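PDB 5AH1: triacylglycerol lipase from Clostridium botulinum, which hydrolyses ester bonds as a zinc-binding alpha/beta-hydrolase of the lipase class and also degrades synthetic polyesters. Local coordinates for residues A[152-157]-A[299-304]; A[122-127]-A[268-273]; A[187-192]-A[314-319]. All coordinates share one frame; numbering follows the deposited sequence.

Interactions 1 and 2 are neighbours around the zinc ion, their centres about 12 Å apart. His156 and Asp302 of interaction 1 bind the metal; from interaction 2, Ser127 OG lies 2.7 Å from Asp302 OD1 in a probable hydrogen bond, so a second-shell hydroxyl would help to orient this zinc ligand. Val125 O, 3.0 Å from Ala304 N, ties residues 122-127 to residues 299-304 through their backbones. Interaction 3 packs the helix that follows the putative nucleophile elbow against helix 310-317, with its centre about 17 Å from that of interaction 1; the salt bridge Lys301 NZ to Glu315 OE2, 2.8 Å, joins the two. Interactions 2 and 3 do not touch, their nearest atoms being about 5 Å apart.

Interaction 1: A[152-157]-A[299-304]; sequences KKFKHN and STKDIA. With ZN (zinc ion), chain B.
Phe154 and His156 meet Asp302 in two ways, one through a ring face and the other through a shared zinc ion. From CB to tip, Phe154 CB lies 3.7 Å from Asp302 OD2. Asp302 CB then sits over one face of the ring, nearer the rim at CG and CD1, in a CH-pi contact 3.8 Å from the centroid; the ring and the carboxylate are stacked with planes 25° apart. Beyond it, in the Lys301 conformer described, CE1 meets Lys301 CG at 3.7 Å, and CZ meets Lys301 CE, which lies at the ring's edge. Lys153 CG covers the centre of the opposite face. The Lys301 ammonium goes on to a salt bridge with Glu315.

Asp302 CG is anti to the backbone N (chi1 -171°), and from there OD2 binds zinc at 2.0 Å. His156 NE2 binds the same ion at 2.1 Å, its ring nearly coplanar with the carboxylate; this zinc bond and that of ND1 to Asn157 O, 2.8 Å, together fix the ring's rotation. Asp302 OD1 is held by Ser127. Thr300 OG1 accepts from Asp302 N in an ST turn, and a water links this hydroxyl to Phe154 O. Asp130 and His150 complete a four-residue zinc site of two aspartates and two histidines, as in the zinc-binding bacterial lipases of the alpha/beta-hydrolase fold.

Interaction 2: A[122-127]-A[268-273]; sequences VGPVSS and DLKLDQ
The loop leading from strand 117-120 of the alpha/beta-hydrolase sheet into helix 128-140 meets residues 268-273 here, in a buried contact joined by apolar side chains and bridging waters. Pro124 lays its ring against the backbone of Leu269, with CD 3.3 Å from Leu269 O, and its CG reaches Leu269 CD2. Val125 CG2 touches both methyls of Leu271, CD1 at 3.9 Å, the two side chains crossing at about a right angle.

One water takes the N-H of Val125 and donates to Ser126 OG and Leu269 O; a second lies next to Ser126 OG and donates to Lys270 O, 2.8 Å away. In the Ser126 conformer described, one of two, the hydroxyl lies between these waters, though its approach to the second is doubtfully short. Two carbonyls of 268-273 are thus satisfied without a clear direct hydrogen bond across the contact. Lys270 has its chain extended to CE and then bent (chi4 66°), a turn that brings NZ back to Asp268 O at 2.9 Å. NZ also donates to a water that reaches Val122 O, and forms a salt bridge with Glu93. Asp268 OD1 closes an Asx turn on Lys270 N, which approaches from above the carboxylate plane. Gln273 NE2 donates to the zinc ligand Asp130, placing this end of the contact in the metal's second shell.

Helix 284-292 packs on Leu269 and Leu271, helix 242-257 on Val125 and Leu269, and helix 128-140 on Val122, which is bonded through its N to His84 just beyond strand 80-83.

Interaction 3: A[187-192]-A[314-319]; sequences TIRTLT and QELNTW
Thr190 and Arg189 of helix 183-197 receive the C-terminal part of helix 310-317. Helix 183-197 follows strand 176-181 and the GxSxG pattern of a probable nucleophile elbow, so the contact packs a second helix on the one behind the likely nucleophile of this alpha/beta-hydrolase.

Along 314-319, the Glu315 carboxylate is held by Lys301 and Tyr306 and so ties this helix to the zinc-site loop. Leu316 comes next: CG lies anti to the backbone N (chi1 -170°), and both methyls, CD1 and CD2, press on Thr190 OG1, each 3.7 Å from it. That hydroxyl is bonded back to Gln186 O within its own helix, which lets it lie against methyl groups while its polar need is met. The Leu316 and Thr190 side chains cross at about a right angle.

Asn317 is the polar centre of the contact. Its amide ND2 donates to Asn231 O and Leu397 O, anchoring the group, while OD1 turns to Arg189. A water that accepts from Arg189 NH1 lies 2.9 Å from Asn317 OD1 and may donate to it, though other acceptors compete for its protons. Trp319 then swings its ring back to helix 183-197, CH2 touching Thr190 CG2 at 3.9 Å and the ring resting also on Gln193 and Leu194.

The guanidinium of Arg189 has further partners in Val320 O for NH2 and Asn231 OD1 for NH1. Asn317 OD1 lies at its edge, 2.8 Å from Arg189 NH2, an N-H...O angle of 157°; the donor stands above the amide carbonyl plane, and the guanidinium and amide planes are 51° apart.

Interaction 1: A[152-157]-A[299-304]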
loop_
_atom_site.group_PDB
_atom_site.type_symbol
_atom_site.label_atom_id
_atom_site.label_comp_id
_atom_site.label_asym_id
_atom_site.label_seq_id
_atom_site.Cartn_x
_atom_site.Cartn_y
_atom_site.Cartn_z
ATOM N N LYS A 152 -8.486 -18.518 -14.674
ATOM C CA LYS A 152 -8.075 -19.466 -15.687
ATOM C C LYS A 152 -6.724 -19.070 -16.278
ATOM O O LYS A 152 -5.848 -19.917 -16.464
ATOM C CB LYS A 152 -9.116 -19.578 -16.799
ATOM C CG LYS A 152 -8.729 -20.597 -17.859
ATOM C CD LYS A 152 -9.830 -20.765 -18.887
ATOM C CE LYS A 152 -9.440 -21.754 -19.984
ATOM N NZ LYS A 152 -10.560 -21.957 -20.956
ATOM N N LYS A 153 -6.559 -17.795 -16.602
ATOM C CA LYS A 153 -5.322 -17.315 -17.188
ATOM C C LYS A 153 -4.113 -17.548 -16.288
ATOM O O LYS A 153 -3.056 -17.981 -16.753
ATOM C CB LYS A 153 -5.458 -15.823 -17.496
ATOM C CG LYS A 153 -4.202 -15.189 -18.082
ATOM C CD LYS A 153 -4.434 -13.725 -18.411
ATOM C CE LYS A 153 -3.192 -13.082 -18.983
ATOM N NZ LYS A 153 -2.910 -13.631 -20.340
ATOM N N PHE A 154 -4.276 -17.255 -15.001
ATOM C CA PHE A 154 -3.166 -17.330 -14.060
ATOM C C PHE A 154 -3.090 -18.662 -13.309
ATOM O O PHE A 154 -2.177 -18.884 -12.520
ATOM C CB PHE A 154 -3.188 -16.111 -13.137
ATOM C CG PHE A 154 -2.846 -14.837 -13.856
ATOM C CD1 PHE A 154 -1.592 -14.639 -14.390
ATOM C CD2 PHE A 154 -3.791 -13.842 -14.024
ATOM C CE1 PHE A 154 -1.282 -13.470 -15.062
ATOM C CE2 PHE A 154 -3.482 -12.668 -14.699
ATOM C CZ PHE A 154 -2.224 -12.485 -15.219
ATOM N N LYS A 155 -4.032 -19.559 -13.590
ATOM C CA LYS A 155 -4.037 -20.913 -13.040
ATOM C C LYS A 155 -4.117 -20.930 -11.525
ATOM O O LYS A 155 -3.327 -21.564 -10.841
ATOM C CB LYS A 155 -2.814 -21.686 -13.530
ATOM C CG LYS A 155 -2.656 -21.661 -15.047
ATOM C CD LYS A 155 -1.358 -22.304 -15.496
ATOM C CE LYS A 155 -1.200 -22.232 -17.016
ATOM N NZ LYS A 155 -1.207 -20.830 -17.552
ATOM N N HIS A 156 -5.106 -20.218 -11.005
ATOM C CA HIS A 156 -5.429 -20.267 -9.586
ATOM C C HIS A 156 -6.935 -20.336 -9.373
ATOM O O HIS A 156 -7.708 -20.313 -10.319
ATOM C CB HIS A 156 -4.707 -19.164 -8.772
ATOM C CG HIS A 156 -5.226 -17.750 -8.911
ATOM N ND1 HIS A 156 -6.482 -17.344 -8.514
ATOM C CD2 HIS A 156 -4.573 -16.617 -9.281
ATOM C CE1 HIS A 156 -6.591 -16.035 -8.678
ATOM N NE2 HIS A 156 -5.442 -15.564 -9.125
ATOM N N ASN A 157 -7.358 -20.457 -8.125
ATOM C CA ASN A 157 -8.767 -20.639 -7.835
ATOM C C ASN A 157 -9.541 -19.375 -8.156
ATOM O O ASN A 157 -9.054 -18.264 -7.927
ATOM C CB ASN A 157 -8.980 -20.928 -6.349
ATOM C CG ASN A 157 -8.534 -22.298 -5.944
ATOM O OD1 ASN A 157 -8.481 -23.207 -6.763
ATOM N ND2 ASN A 157 -8.220 -22.457 -4.667
ATOM N N SER A 299 7.436 -17.693 -11.354
ATOM C CA SER A 299 6.663 -18.451 -12.349
ATOM C C SER A 299 5.324 -17.836 -12.725
ATOM O O SER A 299 4.570 -18.415 -13.500
ATOM C CB SER A 299 6.415 -19.872 -11.854
ATOM O OG SER A 299 7.654 -20.553 -11.685
ATOM N N THR A 300 5.026 -16.660 -12.174
ATOM C CA THR A 300 3.815 -15.927 -12.544
ATOM C C THR A 300 4.019 -14.422 -12.432
ATOM O O THR A 300 4.814 -13.955 -11.606
ATOM C CB THR A 300 2.603 -16.332 -11.661
ATOM O OG1 THR A 300 1.420 -15.687 -12.141
ATOM C CG2 THR A 300 2.797 -15.954 -10.181
ATOM N N LYS A 301 3.326 -13.653 -13.259
ATOM C CA LYS A 301 3.284 -12.212 -13.024
ATOM C C LYS A 301 2.141 -11.830 -12.082
ATOM O O LYS A 301 2.030 -10.666 -11.706
ATOM C CB LYS A 301 3.216 -11.433 -14.332
ATOM C CG LYS A 301 1.947 -11.586 -15.117
ATOM C CD LYS A 301 2.010 -10.665 -16.328
ATOM C CE LYS A 301 0.719 -10.646 -17.144
ATOM N NZ LYS A 301 0.882 -9.775 -18.356
ATOM N N ASP A 302 1.299 -12.794 -11.700
ATOM C CA ASP A 302 0.174 -12.498 -10.800
ATOM C C ASP A 302 0.554 -12.583 -9.323
ATOM O O ASP A 302 -0.030 -13.368 -8.567
ATOM C CB ASP A 302 -0.972 -13.462 -11.127
ATOM C CG ASP A 302 -2.276 -13.120 -10.424
ATOM O OD1 ASP A 302 -2.616 -11.917 -10.302
ATOM O OD2 ASP A 302 -2.982 -14.075 -10.027
ATOM N N ILE A 303 1.536 -11.785 -8.915
ATOM C CA ILE A 303 2.074 -11.832 -7.552
ATOM C C ILE A 303 2.638 -10.443 -7.199
ATOM O O ILE A 303 2.956 -9.672 -8.094
ATOM C CB ILE A 303 3.120 -12.987 -7.456
ATOM C CG1 ILE A 303 3.393 -13.381 -6.004
ATOM C CG2 ILE A 303 4.370 -12.638 -8.240
ATOM C CD1 ILE A 303 2.213 -14.052 -5.309
ATOM N N ALA A 304 2.753 -10.122 -5.912
ATOM C CA ALA A 304 3.107 -8.754 -5.543
ATOM C C ALA A 304 4.476 -8.309 -6.058
ATOM O O ALA A 304 4.646 -7.159 -6.435
ATOM C CB ALA A 304 3.046 -8.563 -4.029
HETATM ZN ZN ZN B . -4.800 -13.620 -9.413
HETATM O O HOH W 1 0.194 -17.848 -13.228
#

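Interaction 2: A[122-127]-A[268-273]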
loop_
_atom_site.group_PDB
_atom_site.type_symbol
_atom_site.label_atom_id
_atom_site.label_comp_id
_atom_site.label_asym_id
_atom_site.label_seq_id
_atom_site.Cartn_x
_atom_site.Cartn_y
_atom_site.Cartn_z
ATOM N N VAL A 122 -6.149 -7.376 3.171
ATOM C CA VAL A 122 -6.050 -8.121 1.927
ATOM C C VAL A 122 -4.739 -8.921 1.894
ATOM O O VAL A 122 -3.958 -8.860 2.843
ATOM C CB VAL A 122 -6.177 -7.171 0.709
ATOM C CG1 VAL A 122 -7.529 -6.439 0.739
ATOM C CG2 VAL A 122 -5.022 -6.166 0.656
ATOM N N GLY A 123 -4.497 -9.686 0.825
ATOM C CA GLY A 123 -3.337 -10.548 0.790
ATOM C C GLY A 123 -2.048 -9.742 0.889
ATOM O O GLY A 123 -1.862 -8.776 0.127
ATOM N N PRO A 124 -1.152 -10.112 1.814
ATOM C CA PRO A 124 0.070 -9.324 1.999
ATOM C C PRO A 124 1.053 -9.405 0.819
ATOM O O PRO A 124 1.871 -8.493 0.654
ATOM C CB PRO A 124 0.682 -9.909 3.275
ATOM C CG PRO A 124 0.125 -11.287 3.362
ATOM C CD PRO A 124 -1.267 -11.182 2.822
ATOM N N VAL A 125 1.029 -10.489 0.044
ATOM C CA VAL A 125 1.990 -10.652 -1.042
ATOM C C VAL A 125 1.346 -11.032 -2.374
ATOM O O VAL A 125 2.029 -11.440 -3.304
ATOM C CB VAL A 125 3.066 -11.701 -0.648
ATOM C CG1 VAL A 125 3.839 -11.258 0.601
ATOM C CG2 VAL A 125 2.462 -13.089 -0.420
ATOM N N SER A 126 0.033 -10.875 -2.457
ATOM C CA SER A 126 -0.697 -11.164 -3.681
ATOM C C SER A 126 -0.667 -9.995 -4.666
ATOM O O SER A 126 -0.248 -8.883 -4.333
ATOM C CB SER A 126 -2.122 -11.587 -3.353
ATOM O OG SER A 126 -2.088 -12.785 -2.588
ATOM N N SER A 127 -1.129 -10.239 -5.891
ATOM C CA SER A 127 -1.162 -9.196 -6.901
ATOM C C SER A 127 -2.175 -8.107 -6.543
ATOM O O SER A 127 -3.067 -8.297 -5.730
ATOM C CB SER A 127 -1.552 -9.780 -8.243
ATOM O OG SER A 127 -2.883 -10.258 -8.184
ATOM N N ASP A 268 -0.960 -14.697 8.729
ATOM C CA ASP A 268 -1.420 -15.596 7.672
ATOM C C ASP A 268 -1.083 -14.894 6.361
ATOM O O ASP A 268 -1.388 -13.714 6.193
ATOM C CB ASP A 268 -2.935 -15.783 7.867
ATOM C CG ASP A 268 -3.620 -16.640 6.797
ATOM O OD1 ASP A 268 -3.006 -17.044 5.784
ATOM O OD2 ASP A 268 -4.833 -16.910 6.997
ATOM N N LEU A 269 -0.405 -15.586 5.455
ATOM C CA LEU A 269 -0.019 -14.995 4.164
ATOM C C LEU A 269 -1.152 -15.005 3.139
ATOM O O LEU A 269 -1.041 -14.373 2.092
ATOM C CB LEU A 269 1.208 -15.683 3.583
ATOM C CG LEU A 269 2.443 -15.623 4.474
ATOM C CD1 LEU A 269 3.547 -16.496 3.903
ATOM C CD2 LEU A 269 2.924 -14.190 4.662
ATOM N N LYS A 270 -2.245 -15.699 3.447
ATOM C CA LYS A 270 -3.493 -15.593 2.684
ATOM C C LYS A 270 -3.336 -15.960 1.209
ATOM O O LYS A 270 -3.995 -15.385 0.345
ATOM C CB LYS A 270 -4.101 -14.191 2.849
ATOM C CG LYS A 270 -4.123 -13.728 4.303
ATOM C CD LYS A 270 -4.892 -12.419 4.550
ATOM C CE LYS A 270 -4.862 -12.050 6.022
ATOM N NZ LYS A 270 -3.518 -11.702 6.515
ATOM N N LEU A 271 -2.528 -16.986 0.938
ATOM C CA LEU A 271 -2.307 -17.473 -0.423
ATOM C C LEU A 271 -3.210 -18.675 -0.746
ATOM O O LEU A 271 -2.827 -19.557 -1.507
ATOM C CB LEU A 271 -0.817 -17.800 -0.618
ATOM C CG LEU A 271 0.063 -16.539 -0.627
ATOM C CD1 LEU A 271 1.517 -16.903 -0.432
ATOM C CD2 LEU A 271 -0.121 -15.718 -1.896
ATOM N N ASP A 272 -4.410 -18.667 -0.180
ATOM C CA ASP A 272 -5.410 -19.709 -0.387
ATOM C C ASP A 272 -5.623 -20.023 -1.868
ATOM O O ASP A 272 -5.785 -21.185 -2.247
ATOM C CB ASP A 272 -6.767 -19.291 0.195
ATOM C CG ASP A 272 -6.718 -18.928 1.666
ATOM O OD1 ASP A 272 -5.742 -18.304 2.124
ATOM O OD2 ASP A 272 -7.703 -19.254 2.359
ATOM N N GLN A 273 -5.645 -18.985 -2.699
ATOM C CA GLN A 273 -6.028 -19.148 -4.096
ATOM C C GLN A 273 -5.003 -19.952 -4.879
ATOM O O GLN A 273 -5.333 -20.538 -5.894
ATOM C CB GLN A 273 -6.326 -17.797 -4.771
ATOM C CG GLN A 273 -5.117 -16.946 -5.161
ATOM C CD GLN A 273 -4.560 -16.137 -4.016
ATOM O OE1 GLN A 273 -4.479 -16.597 -2.874
ATOM N NE2 GLN A 273 -4.166 -14.910 -4.316
HETATM O O HOH W 2 -2.816 -9.287 5.320
HETATM O O HOH W 3 -0.925 -12.608 -0.046
HETATM O O HOH W 4 -4.226 -13.156 -1.349
#

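Interaction 3: A[187-192]-A[314-319]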
loop_
_atom_site.group_PDB
_atom_site.type_symbol
_atom_site.label_atom_id
_atom_site.label_comp_id
_atom_site.label_asym_id
_atom_site.label_seq_id
_atom_site.Cartn_x
_atom_site.Cartn_y
_atom_site.Cartn_z
ATOM N N THR A 187 -3.460 -0.864 -4.950
ATOM C CA THR A 187 -4.650 -1.696 -4.787
ATOM C C THR A 187 -5.927 -0.857 -4.819
ATOM O O THR A 187 -6.907 -1.251 -5.444
ATOM C CB THR A 187 -4.575 -2.483 -3.485
ATOM O OG1 THR A 187 -3.412 -3.327 -3.503
ATOM C CG2 THR A 187 -5.824 -3.342 -3.280
ATOM N N ILE A 188 -5.941 0.296 -4.151
ATOM C CA ILE A 188 -7.159 1.121 -4.131
ATOM C C ILE A 188 -7.409 1.811 -5.468
ATOM O O ILE A 188 -8.562 1.991 -5.869
ATOM C CB ILE A 188 -7.201 2.141 -2.938
ATOM C CG1 ILE A 188 -6.058 3.154 -3.005
ATOM C CG2 ILE A 188 -7.166 1.364 -1.628
ATOM C CD1 ILE A 188 -6.157 4.254 -1.959
ATOM N N ARG A 189 -6.342 2.144 -6.199
ATOM C CA ARG A 189 -6.513 2.649 -7.562
ATOM C C ARG A 189 -7.200 1.598 -8.411
ATOM O O ARG A 189 -8.071 1.884 -9.214
ATOM C CB ARG A 189 -5.178 3.031 -8.183
ATOM C CG ARG A 189 -4.535 4.326 -7.665
ATOM C CD ARG A 189 -3.100 4.483 -8.156
ATOM N NE ARG A 189 -3.026 4.271 -9.604
ATOM C CZ ARG A 189 -2.040 3.639 -10.233
ATOM N NH1 ARG A 189 -0.943 3.301 -9.572
ATOM N NH2 ARG A 189 -2.148 3.404 -11.526
ATOM N N THR A 190 -6.755 0.356 -8.247
ATOM C CA THR A 190 -7.228 -0.792 -9.041
ATOM C C THR A 190 -8.700 -1.087 -8.725
ATOM O O THR A 190 -9.518 -1.285 -9.622
ATOM C CB THR A 190 -6.365 -2.042 -8.780
ATOM O OG1 THR A 190 -5.008 -1.736 -9.102
ATOM C CG2 THR A 190 -6.801 -3.241 -9.615
ATOM N N LEU A 191 -9.060 -1.090 -7.444
ATOM C CA LEU A 191 -10.457 -1.279 -7.079
ATOM C C LEU A 191 -11.325 -0.183 -7.688
ATOM O O LEU A 191 -12.404 -0.461 -8.214
ATOM C CB LEU A 191 -10.624 -1.275 -5.558
ATOM C CG LEU A 191 -12.077 -1.402 -5.094
ATOM C CD1 LEU A 191 -12.602 -2.789 -5.318
ATOM C CD2 LEU A 191 -12.250 -1.027 -3.622
ATOM N N THR A 192 -10.863 1.057 -7.633
ATOM C CA THR A 192 -11.657 2.175 -8.139
ATOM C C THR A 192 -11.863 2.045 -9.659
ATOM O O THR A 192 -12.956 2.267 -10.180
ATOM C CB THR A 192 -11.004 3.517 -7.759
ATOM O OG1 THR A 192 -10.915 3.604 -6.330
ATOM C CG2 THR A 192 -11.813 4.673 -8.292
ATOM N N GLN A 314 4.166 -0.195 -14.346
ATOM C CA GLN A 314 3.864 0.392 -15.636
ATOM C C GLN A 314 2.710 -0.346 -16.294
ATOM O O GLN A 314 1.780 0.271 -16.816
ATOM C CB GLN A 314 5.100 0.350 -16.526
ATOM C CG GLN A 314 4.883 0.870 -17.929
ATOM C CD GLN A 314 6.187 0.922 -18.696
ATOM O OE1 GLN A 314 6.764 1.975 -18.893
ATOM N NE2 GLN A 314 6.682 -0.240 -19.091
ATOM N N GLU A 315 2.760 -1.679 -16.267
ATOM C CA GLU A 315 1.667 -2.453 -16.851
ATOM C C GLU A 315 0.310 -2.137 -16.191
ATOM O O GLU A 315 -0.687 -1.975 -16.879
ATOM C CB GLU A 315 1.951 -3.952 -16.786
ATOM C CG GLU A 315 0.886 -4.777 -17.514
ATOM C CD GLU A 315 1.085 -6.285 -17.443
ATOM O OE1 GLU A 315 1.860 -6.753 -16.602
ATOM O OE2 GLU A 315 0.418 -7.009 -18.209
ATOM N N LEU A 316 0.281 -2.090 -14.860
ATOM C CA LEU A 316 -0.930 -1.705 -14.134
ATOM C C LEU A 316 -1.431 -0.342 -14.597
ATOM O O LEU A 316 -2.617 -0.163 -14.843
ATOM C CB LEU A 316 -0.658 -1.705 -12.631
ATOM C CG LEU A 316 -1.913 -1.563 -11.757
ATOM C CD1 LEU A 316 -2.668 -2.885 -11.694
ATOM C CD2 LEU A 316 -1.580 -1.063 -10.372
ATOM N N ASN A 317 -0.499 0.586 -14.771
ATOM C CA ASN A 317 -0.838 1.940 -15.139
ATOM C C ASN A 317 -1.481 2.043 -16.517
ATOM O O ASN A 317 -2.174 3.028 -16.792
ATOM C CB ASN A 317 0.400 2.812 -15.087
ATOM C CG ASN A 317 0.945 2.989 -13.695
ATOM O OD1 ASN A 317 0.277 2.669 -12.706
ATOM N ND2 ASN A 317 2.150 3.559 -13.596
ATOM N N THR A 318 -1.213 1.078 -17.400
ATOM C CA THR A 318 -1.786 1.145 -18.733
ATOM C C THR A 318 -3.300 0.919 -18.754
ATOM O O THR A 318 -3.938 1.200 -19.763
ATOM C CB THR A 318 -1.108 0.180 -19.729
ATOM O OG1 THR A 318 -1.399 -1.164 -19.350
ATOM C CG2 THR A 318 0.388 0.444 -19.810
ATOM N N TRP A 319 -3.882 0.474 -17.637
ATOM C CA TRP A 319 -5.338 0.309 -17.579
ATOM C C TRP A 319 -5.984 0.860 -16.307
ATOM O O TRP A 319 -7.189 1.085 -16.298
ATOM C CB TRP A 319 -5.741 -1.151 -17.806
ATOM C CG TRP A 319 -5.392 -2.096 -16.694
ATOM C CD1 TRP A 319 -4.184 -2.677 -16.452
ATOM C CD2 TRP A 319 -6.276 -2.558 -15.655
ATOM N NE1 TRP A 319 -4.260 -3.471 -15.327
ATOM C CE2 TRP A 319 -5.538 -3.416 -14.823
ATOM C CE3 TRP A 319 -7.619 -2.318 -15.358
ATOM C CZ2 TRP A 319 -6.100 -4.029 -13.706
ATOM C CZ3 TRP A 319 -8.177 -2.953 -14.267
ATOM C CH2 TRP A 319 -7.425 -3.784 -13.448
HETATM O O HOH W 5 1.215 1.258 -10.404
#